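PDB 4KHB: FACT complex subunit from Chaetomium thermophilum var. thermophilum, which probably serves, as the Spt16 subunit of the histone chaperone FACT, in reorganizing nucleosomes during transcription, replication and DNA repair, this chain being its PH-like dimerization domain. Local coordinates for residues E62-Q75 against F92-Y106. Residues are numbered along the deposited sequence; the frame is centred on the assembly and turned at random.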
ATOM      1  N   GLU A  62      16.397  14.400  14.321  1.00 39.75           N
ATOM      2  CA  GLU A  62      16.391  13.039  14.845  1.00 38.83           C
ATOM      3  C   GLU A  62      15.821  12.055  13.828  1.00 41.40           C
ATOM      4  O   GLU A  62      15.805  10.846  14.065  1.00 38.28           O
ATOM      5  CB  GLU A  62      15.608  12.971  16.159  1.00 42.25           C
ATOM      6  CG  GLU A  62      16.310  13.640  17.344  1.00 59.26           C
ATOM      7  CD  GLU A  62      17.537  12.877  17.827  1.00 61.84           C
ATOM      8  OE1 GLU A  62      18.535  12.789  17.078  1.00 55.48           O
ATOM      9  OE2 GLU A  62      17.506  12.368  18.967  1.00 59.46           O
ATOM     10  N   TRP A  63      15.354  12.577  12.698  1.00 38.55           N
ATOM     11  CA  TRP A  63      14.775  11.744  11.650  1.00 37.18           C
ATOM     12  C   TRP A  63      15.777  11.494  10.526  1.00 31.80           C
ATOM     13  O   TRP A  63      16.495  12.406  10.108  1.00 31.34           O
ATOM     14  CB  TRP A  63      13.509  12.394  11.080  1.00 34.88           C
ATOM     15  CG  TRP A  63      12.381  12.506  12.060  1.00 33.38           C
ATOM     16  CD1 TRP A  63      11.978  13.628  12.725  1.00 35.85           C
ATOM     17  CD2 TRP A  63      11.499  11.455  12.476  1.00 32.55           C
ATOM     18  NE1 TRP A  63      10.905  13.337  13.535  1.00 31.56           N
ATOM     19  CE2 TRP A  63      10.593  12.009  13.400  1.00 26.26           C
ATOM     20  CE3 TRP A  63      11.393  10.097  12.160  1.00 33.25           C
ATOM     21  CZ2 TRP A  63       9.591  11.253  14.011  1.00 23.07           C
ATOM     22  CZ3 TRP A  63      10.400   9.349  12.767  1.00 31.61           C
ATOM     23  CH2 TRP A  63       9.513   9.928  13.680  1.00 30.34           C
ATOM     24  N   SER A  64      15.818  10.260  10.033  1.00 32.26           N
ATOM     25  CA  SER A  64      16.606   9.939   8.851  1.00 35.34           C
ATOM     26  C   SER A  64      15.668   9.682   7.682  1.00 32.25           C
ATOM     27  O   SER A  64      14.540   9.231   7.876  1.00 23.57           O
ATOM     28  CB  SER A  64      17.491   8.718   9.109  1.00 28.34           C
ATOM     29  OG  SER A  64      18.447   8.996  10.116  1.00 38.88           O
ATOM     30  N   PHE A  65      16.133   9.956   6.469  1.00 30.96           N
ATOM     31  CA  PHE A  65      15.273   9.835   5.297  1.00 25.22           C
ATOM     32  C   PHE A  65      15.858   8.940   4.213  1.00 25.22           C
ATOM     33  O   PHE A  65      17.036   9.042   3.867  1.00 22.59           O
ATOM     34  CB  PHE A  65      14.961  11.220   4.720  1.00 23.86           C
ATOM     35  CG  PHE A  65      14.070  12.057   5.594  1.00 26.85           C
ATOM     36  CD1 PHE A  65      14.590  12.790   6.652  1.00 27.07           C
ATOM     37  CD2 PHE A  65      12.708  12.119   5.344  1.00 24.35           C
ATOM     38  CE1 PHE A  65      13.760  13.564   7.451  1.00 28.10           C
ATOM     39  CE2 PHE A  65      11.875  12.890   6.135  1.00 26.42           C
ATOM     40  CZ  PHE A  65      12.402  13.612   7.191  1.00 19.30           C
ATOM     41  N   LEU A  66      15.016   8.059   3.681  1.00 20.95           N
ATOM     42  CA  LEU A  66      15.394   7.186   2.578  1.00 17.97           C
ATOM     43  C   LEU A  66      14.597   7.543   1.335  1.00 19.22           C
ATOM     44  O   LEU A  66      13.379   7.348   1.297  1.00 16.69           O
ATOM     45  CB  LEU A  66      15.140   5.722   2.939  1.00 16.65           C
ATOM     46  CG  LEU A  66      15.831   4.710   2.024  1.00 21.04           C
ATOM     47  CD1 LEU A  66      17.341   4.753   2.192  1.00 22.70           C
ATOM     48  CD2 LEU A  66      15.296   3.313   2.266  1.00 22.49           C
ATOM     49  N   ARG A  67      15.270   8.075   0.321  1.00 18.15           N
ATOM     50  CA  ARG A  67      14.597   8.356  -0.940  1.00 18.33           C
ATOM     51  C   ARG A  67      15.015   7.400  -2.045  1.00 13.16           C
ATOM     52  O   ARG A  67      16.197   7.297  -2.384  1.00 17.11           O
ATOM     53  CB  ARG A  67      14.804   9.805  -1.382  1.00 17.73           C
ATOM     54  CG  ARG A  67      14.592  10.011  -2.875  1.00 22.43           C
ATOM     55  CD  ARG A  67      13.826  11.284  -3.154  1.00 25.99           C
ATOM     56  NE  ARG A  67      14.684  12.334  -3.690  1.00 42.97           N
ATOM     57  CZ  ARG A  67      14.286  13.243  -4.574  1.00 49.44           C
ATOM     58  NH1 ARG A  67      13.044  13.220  -5.040  1.00 40.94           N
ATOM     59  NH2 ARG A  67      15.133  14.169  -5.003  1.00 52.64           N
ATOM     60  N   ILE A  68      14.032   6.689  -2.587  1.00 15.12           N
ATOM     61  CA  ILE A  68      14.267   5.787  -3.703  1.00 13.90           C
ATOM     62  C   ILE A  68      13.741   6.407  -4.997  1.00 14.61           C
ATOM     63  O   ILE A  68      12.545   6.691  -5.113  1.00 12.66           O
ATOM     64  CB  ILE A  68      13.589   4.426  -3.460  1.00 10.77           C
ATOM     65  CG1 ILE A  68      14.138   3.781  -2.182  1.00 12.25           C
ATOM     66  CG2 ILE A  68      13.792   3.507  -4.652  1.00  8.10           C
ATOM     67  CD1 ILE A  68      13.250   2.700  -1.598  1.00 13.38           C
ATOM     68  N   ASN A  69      14.631   6.621  -5.963  1.00 12.42           N
ATOM     69  CA  ASN A  69      14.231   7.131  -7.274  1.00 14.59           C
ATOM     70  C   ASN A  69      14.114   6.011  -8.297  1.00 13.33           C
ATOM     71  O   ASN A  69      14.969   5.125  -8.364  1.00 15.29           O
ATOM     72  CB  ASN A  69      15.188   8.222  -7.774  1.00 14.30           C
ATOM     73  CG  ASN A  69      15.153   9.470  -6.911  1.00 23.15           C
ATOM     74  OD1 ASN A  69      14.186  10.232  -6.943  1.00 25.86           O
ATOM     75  ND2 ASN A  69      16.212   9.691  -6.144  1.00 25.44           N
ATOM     76  N   PHE A  70      13.050   6.052  -9.090  1.00 12.45           N
ATOM     77  CA  PHE A  70      12.786   4.993 -10.052  1.00 13.60           C
ATOM     78  C   PHE A  70      13.126   5.416 -11.480  1.00 16.91           C
ATOM     79  O   PHE A  70      13.215   6.608 -11.777  1.00 17.67           O
ATOM     80  CB  PHE A  70      11.315   4.592  -9.961  1.00 13.32           C
ATOM     81  CG  PHE A  70      10.935   3.990  -8.639  1.00 13.02           C
ATOM     82  CD1 PHE A  70      11.074   2.631  -8.425  1.00  8.01           C
ATOM     83  CD2 PHE A  70      10.438   4.780  -7.612  1.00 13.04           C
ATOM     84  CE1 PHE A  70      10.726   2.062  -7.215  1.00  7.84           C
ATOM     85  CE2 PHE A  70      10.089   4.219  -6.395  1.00 13.07           C
ATOM     86  CZ  PHE A  70      10.233   2.858  -6.197  1.00 11.10           C
ATOM     87  N   LEU A  71      13.301   4.438 -12.365  1.00 15.30           N
ATOM     88  CA  LEU A  71      13.544   4.727 -13.774  1.00 16.72           C
ATOM     89  C   LEU A  71      12.240   5.042 -14.498  1.00 15.73           C
ATOM     90  O   LEU A  71      11.287   4.259 -14.461  1.00 15.39           O
ATOM     91  CB  LEU A  71      14.274   3.561 -14.446  1.00 14.70           C
ATOM     92  CG  LEU A  71      15.674   3.295 -13.889  1.00 16.05           C
ATOM     93  CD1 LEU A  71      16.191   1.926 -14.299  1.00 11.81           C
ATOM     94  CD2 LEU A  71      16.626   4.385 -14.343  1.00 16.77           C
ATOM     95  N   SER A  72      12.209   6.206 -15.140  1.00 17.18           N
ATOM     96  CA  SER A  72      11.024   6.690 -15.833  1.00 23.85           C
ATOM     97  C   SER A  72      11.470   7.619 -16.950  1.00 31.80           C
ATOM     98  O   SER A  72      12.611   8.084 -16.947  1.00 29.18           O
ATOM     99  CB  SER A  72      10.110   7.440 -14.859  1.00 27.08           C
ATOM    100  OG  SER A  72      10.856   8.012 -13.798  1.00 36.94           O
ATOM    101  N   PRO A  73      10.583   7.871 -17.923  1.00 40.70           N
ATOM    102  CA  PRO A  73      10.870   8.877 -18.950  1.00 37.90           C
ATOM    103  C   PRO A  73      11.277  10.206 -18.318  1.00 42.98           C
ATOM    104  O   PRO A  73      10.534  10.759 -17.506  1.00 42.47           O
ATOM    105  CB  PRO A  73       9.533   9.020 -19.676  1.00 39.90           C
ATOM    106  CG  PRO A  73       8.861   7.696 -19.506  1.00 37.60           C
ATOM    107  CD  PRO A  73       9.388   7.067 -18.243  1.00 37.31           C
ATOM    108  N   GLY A  74      12.454  10.703 -18.692  1.00 46.31           N
ATOM    109  CA  GLY A  74      13.031  11.870 -18.054  1.00 40.22           C
ATOM    110  C   GLY A  74      13.973  11.535 -16.911  1.00 48.31           C
ATOM    111  O   GLY A  74      14.875  12.313 -16.599  1.00 56.21           O
ATOM    112  N   GLN A  75      13.761  10.387 -16.273  1.00 45.50           N
ATOM    113  CA  GLN A  75      14.605   9.981 -15.155  1.00 34.78           C
ATOM    114  C   GLN A  75      15.335   8.669 -15.441  1.00 36.23           C
ATOM    115  O   GLN A  75      15.582   8.320 -16.597  1.00 38.05           O
ATOM    116  CB  GLN A  75      13.770   9.864 -13.876  1.00 40.71           C
ATOM    117  CG  GLN A  75      14.561  10.133 -12.602  1.00 42.35           C
ATOM    118  CD  GLN A  75      13.710  10.045 -11.351  1.00 33.88           C
ATOM    119  OE1 GLN A  75      13.719   9.039 -10.646  1.00 27.56           O
ATOM    120  NE2 GLN A  75      12.973  11.111 -11.065  1.00 37.05           N
ATOM    121  N   PHE A  92       4.089   6.414 -14.367  1.00  7.20           N
ATOM    122  CA  PHE A  92       5.198   5.803 -13.641  1.00  8.36           C
ATOM    123  C   PHE A  92       5.222   6.272 -12.191  1.00 13.80           C
ATOM    124  O   PHE A  92       4.825   7.402 -11.893  1.00 12.27           O
ATOM    125  CB  PHE A  92       6.537   6.157 -14.306  1.00 16.02           C
ATOM    126  CG  PHE A  92       6.837   5.370 -15.555  1.00 12.83           C
ATOM    127  CD1 PHE A  92       6.183   5.642 -16.751  1.00 11.75           C
ATOM    128  CD2 PHE A  92       7.805   4.372 -15.534  1.00  9.58           C
ATOM    129  CE1 PHE A  92       6.475   4.915 -17.899  1.00 12.23           C
ATOM    130  CE2 PHE A  92       8.105   3.647 -16.676  1.00 16.35           C
ATOM    131  CZ  PHE A  92       7.439   3.918 -17.859  1.00 12.46           C
ATOM    132  N   VAL A  93       5.682   5.408 -11.291  1.00  8.76           N
ATOM    133  CA  VAL A  93       6.075   5.853  -9.962  1.00  9.67           C
ATOM    134  C   VAL A  93       7.484   6.400 -10.133  1.00 11.45           C
ATOM    135  O   VAL A  93       8.375   5.670 -10.572  1.00 14.15           O
ATOM    136  CB  VAL A  93       6.075   4.690  -8.940  1.00 10.98           C
ATOM    137  CG1 VAL A  93       6.448   5.190  -7.553  1.00 10.86           C
ATOM    138  CG2 VAL A  93       4.722   4.000  -8.910  1.00  4.54           C
ATOM    139  N   ARG A  94       7.689   7.676  -9.804  1.00 12.70           N
ATOM    140  CA  ARG A  94       8.991   8.307 -10.007  1.00 12.42           C
ATOM    141  C   ARG A  94       9.863   8.160  -8.767  1.00 15.49           C
ATOM    142  O   ARG A  94      11.047   7.822  -8.863  1.00 19.04           O
ATOM    143  CB  ARG A  94       8.835   9.795 -10.341  1.00 21.38           C
ATOM    144  CG  ARG A  94       9.731  10.276 -11.478  1.00 28.60           C
ATOM    145  CD  ARG A  94       8.985  11.180 -12.439  1.00 32.45           C
ATOM    146  NE  ARG A  94       9.720  11.417 -13.680  1.00 36.85           N
ATOM    147  CZ  ARG A  94       9.748  12.590 -14.306  1.00 39.53           C
ATOM    148  NH1 ARG A  94       9.126  13.633 -13.774  1.00 26.57           N
ATOM    149  NH2 ARG A  94      10.433  12.737 -15.433  1.00 43.25           N
ATOM    150  N   SER A  95       9.269   8.413  -7.602  1.00 11.80           N
ATOM    151  CA  SER A  95       9.986   8.288  -6.338  1.00 14.97           C
ATOM    152  C   SER A  95       9.043   8.184  -5.145  1.00 13.98           C
ATOM    153  O   SER A  95       7.868   8.552  -5.230  1.00 16.27           O
ATOM    154  CB  SER A  95      10.928   9.477  -6.138  1.00 17.72           C
ATOM    155  OG  SER A  95      10.197  10.669  -5.899  1.00 22.64           O
ATOM    156  N   LEU A  96       9.570   7.670  -4.037  1.00 14.17           N
ATOM    157  CA  LEU A  96       8.881   7.717  -2.751  1.00 20.87           C
ATOM    158  C   LEU A  96       9.888   7.913  -1.619  1.00 20.46           C
ATOM    159  O   LEU A  96      11.039   7.474  -1.718  1.00 16.85           O
ATOM    160  CB  LEU A  96       8.009   6.477  -2.527  1.00 21.44           C
ATOM    161  CG  LEU A  96       8.483   5.103  -2.993  1.00 24.48           C
ATOM    162  CD1 LEU A  96       9.509   4.547  -2.035  1.00 25.70           C
ATOM    163  CD2 LEU A  96       7.298   4.160  -3.132  1.00 16.27           C
ATOM    164  N   THR A  97       9.452   8.563  -0.546  1.00 19.58           N
ATOM    165  CA  THR A  97      10.336   8.866   0.575  1.00 18.87           C
ATOM    166  C   THR A  97       9.794   8.329   1.897  1.00 14.98           C
ATOM    167  O   THR A  97       8.617   8.510   2.222  1.00 15.23           O
ATOM    168  CB  THR A  97      10.595  10.392   0.693  1.00 21.27           C
ATOM    169  OG1 THR A  97      11.363  10.843  -0.431  1.00 18.40           O
ATOM    170  CG2 THR A  97      11.349  10.725   1.975  1.00 17.30           C
ATOM    171  N   PHE A  98      10.655   7.650   2.647  1.00 16.95           N
ATOM    172  CA  PHE A  98      10.312   7.187   3.984  1.00 22.33           C
ATOM    173  C   PHE A  98      11.151   7.933   5.008  1.00 21.07           C
ATOM    174  O   PHE A  98      12.209   8.480   4.678  1.00 20.38           O
ATOM    175  CB  PHE A  98      10.557   5.684   4.140  1.00 19.34           C
ATOM    176  CG  PHE A  98       9.651   4.819   3.315  1.00 13.03           C
ATOM    177  CD1 PHE A  98      10.014   4.422   2.038  1.00 12.05           C
ATOM    178  CD2 PHE A  98       8.443   4.375   3.836  1.00 19.69           C
ATOM    179  CE1 PHE A  98       9.179   3.612   1.287  1.00 13.25           C
ATOM    180  CE2 PHE A  98       7.603   3.567   3.092  1.00 12.15           C
ATOM    181  CZ  PHE A  98       7.972   3.185   1.814  1.00 13.27           C
ATOM    182  N   ARG A  99      10.675   7.959   6.248  1.00 22.75           N
ATOM    183  CA  ARG A  99      11.441   8.537   7.342  1.00 18.28           C
ATOM    184  C   ARG A  99      11.479   7.576   8.524  1.00 26.99           C
ATOM    185  O   ARG A  99      10.515   6.845   8.775  1.00 21.20           O
ATOM    186  CB  ARG A  99      10.885   9.905   7.762  1.00 19.69           C
ATOM    187  CG  ARG A  99       9.631   9.836   8.618  1.00 23.68           C
ATOM    188  CD  ARG A  99       9.298  11.189   9.223  1.00 20.46           C
ATOM    189  NE  ARG A  99       8.334  11.060  10.310  1.00 27.07           N
ATOM    190  CZ  ARG A  99       7.920  12.070  11.066  1.00 30.75           C
ATOM    191  NH1 ARG A  99       8.382  13.295  10.857  1.00 32.67           N
ATOM    192  NH2 ARG A  99       7.046  11.853  12.038  1.00 29.57           N
ATOM    193  N   SER A 100      12.602   7.565   9.235  1.00 26.29           N
ATOM    194  CA  SER A 100      12.730   6.767  10.449  1.00 24.58           C
ATOM    195  C   SER A 100      13.785   7.357  11.375  1.00 27.70           C
ATOM    196  O   SER A 100      14.529   8.263  10.991  1.00 29.27           O
ATOM    197  CB  SER A 100      13.080   5.316  10.106  1.00 24.51           C
ATOM    198  OG  SER A 100      13.377   4.573  11.274  1.00 36.86           O
ATOM    199  N   THR A 101      13.842   6.844  12.600  1.00 34.03           N
ATOM    200  CA  THR A 101      14.853   7.268  13.563  1.00 36.79           C
ATOM    201  C   THR A 101      16.094   6.378  13.507  1.00 34.92           C
ATOM    202  O   THR A 101      17.145   6.728  14.049  1.00 41.49           O
ATOM    203  CB  THR A 101      14.290   7.316  15.003  1.00 31.83           C
ATOM    204  OG1 THR A 101      13.707   6.050  15.338  1.00 40.20           O
ATOM    205  CG2 THR A 101      13.225   8.400  15.116  1.00 25.97           C
ATOM    206  N   ASP A 102      15.970   5.231  12.842  1.00 33.40           N
ATOM    207  CA  ASP A 102      17.095   4.309  12.693  1.00 35.57           C
ATOM    208  C   ASP A 102      18.012   4.769  11.562  1.00 33.26           C
ATOM    209  O   ASP A 102      17.884   4.316  10.423  1.00 34.99           O
ATOM    210  CB  ASP A 102      16.606   2.877  12.431  1.00 39.75           C
ATOM    211  CG  ASP A 102      15.407   2.499  13.284  1.00 43.98           C
ATOM    212  OD1 ASP A 102      15.238   3.089  14.372  1.00 54.34           O
ATOM    213  OD2 ASP A 102      14.639   1.606  12.867  1.00 46.88           O
ATOM    214  N   GLY A 103      18.930   5.678  11.886  1.00 31.55           N
ATOM    215  CA  GLY A 103      19.860   6.213  10.907  1.00 34.68           C
ATOM    216  C   GLY A 103      20.813   5.195  10.314  1.00 40.60           C
ATOM    217  O   GLY A 103      21.162   5.276   9.134  1.00 39.99           O
ATOM    218  N   ASP A 104      21.238   4.236  11.130  1.00 34.59           N
ATOM    219  CA  ASP A 104      22.162   3.203  10.675  1.00 40.34           C
ATOM    220  C   ASP A 104      21.470   2.163   9.803  1.00 39.84           C
ATOM    221  O   ASP A 104      22.069   1.629   8.870  1.00 35.93           O
ATOM    222  CB  ASP A 104      22.860   2.531  11.862  1.00 47.07           C
ATOM    223  CG  ASP A 104      23.934   3.406  12.481  1.00 55.23           C
ATOM    224  OD1 ASP A 104      23.975   4.617  12.176  1.00 56.63           O
ATOM    225  OD2 ASP A 104      24.739   2.875  13.274  1.00 59.69           O
ATOM    226  N   ARG A 105      20.208   1.873  10.110  1.00 33.59           N
ATOM    227  CA  ARG A 105      19.442   0.934   9.301  1.00 33.91           C
ATOM    228  C   ARG A 105      19.238   1.473   7.888  1.00 28.56           C
ATOM    229  O   ARG A 105      19.392   0.740   6.914  1.00 27.04           O
ATOM    230  CB  ARG A 105      18.093   0.615   9.955  1.00 27.17           C
ATOM    231  CG  ARG A 105      17.342  -0.540   9.299  1.00 31.15           C
ATOM    232  CD  ARG A 105      16.195  -1.036  10.168  1.00 25.78           C
ATOM    233  NE  ARG A 105      15.234   0.023  10.458  1.00 34.34           N
ATOM    234  CZ  ARG A 105      14.154   0.275   9.725  1.00 34.03           C
ATOM    235  NH1 ARG A 105      13.891  -0.457   8.652  1.00 23.86           N
ATOM    236  NH2 ARG A 105      13.338   1.264  10.064  1.00 36.49           N
ATOM    237  N   TYR A 106      18.905   2.757   7.780  1.00 23.31           N
ATOM    238  CA  TYR A 106      18.677   3.376   6.475  1.00 24.48           C
ATOM    239  C   TYR A 106      19.972   3.498   5.677  1.00 25.90           C
ATOM    240  O   TYR A 106      19.957   3.467   4.445  1.00 23.39           O
ATOM    241  CB  TYR A 106      17.995   4.742   6.620  1.00 23.76           C
ATOM    242  CG  TYR A 106      16.483   4.670   6.710  1.00 22.53           C
ATOM    243  CD1 TYR A 106      15.830   3.447   6.803  1.00 23.65           C
ATOM    244  CD2 TYR A 106      15.709   5.824   6.673  1.00 20.42           C
ATOM    245  CE1 TYR A 106      14.455   3.374   6.877  1.00 24.26           C
ATOM    246  CE2 TYR A 106      14.327   5.760   6.743  1.00 23.25           C
ATOM    247  CZ  TYR A 106      13.708   4.531   6.845  1.00 23.23           C
ATOM    248  OH  TYR A 106      12.337   4.448   6.919  1.00 17.40           O
TER
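R99 lays its guanidinium flat on the six-membered ring of W63, planes 10° apart and CZ 3.6 Å from the ring centroid, a cation-pi stack. On the opposite face of the indole, T101 CG2 makes a CH-pi contact. With R99 on the more open face of the sheet stand F65, R67, N69 and T97; R99 CB packs obliquely against the F65 ring, 3.5 Å from CE2, and NE hydrogen-bonds Q177 of the POB3N chain. Were W63 an alanine, the R99 guanidinium would probably lose its stacking surface and T101 CG2 the ring it rests on. Between the faces run the backbone bonds of an antiparallel ladder, S64 N to S100 O being 2.6 Å. In this PH-like fold the ladder joins strands 63-70 and 91-100, and POB3N extends the sheet beyond the latter. The other face is tightly packed: L66 CB sits over the Y106 ring at the start of the C-terminal helix, and the edge of F70 meets L96 CG, 3.9 Å from CE2. Past the ladder, P73 CD presses on the F92 ring centre, 3.6 Å away. R94 NH2 gives P73 O a bent hydrogen bond (131°), the oxygen tilted from the guanidinium plane, while NH1 salt-bridges E147 of POB3N.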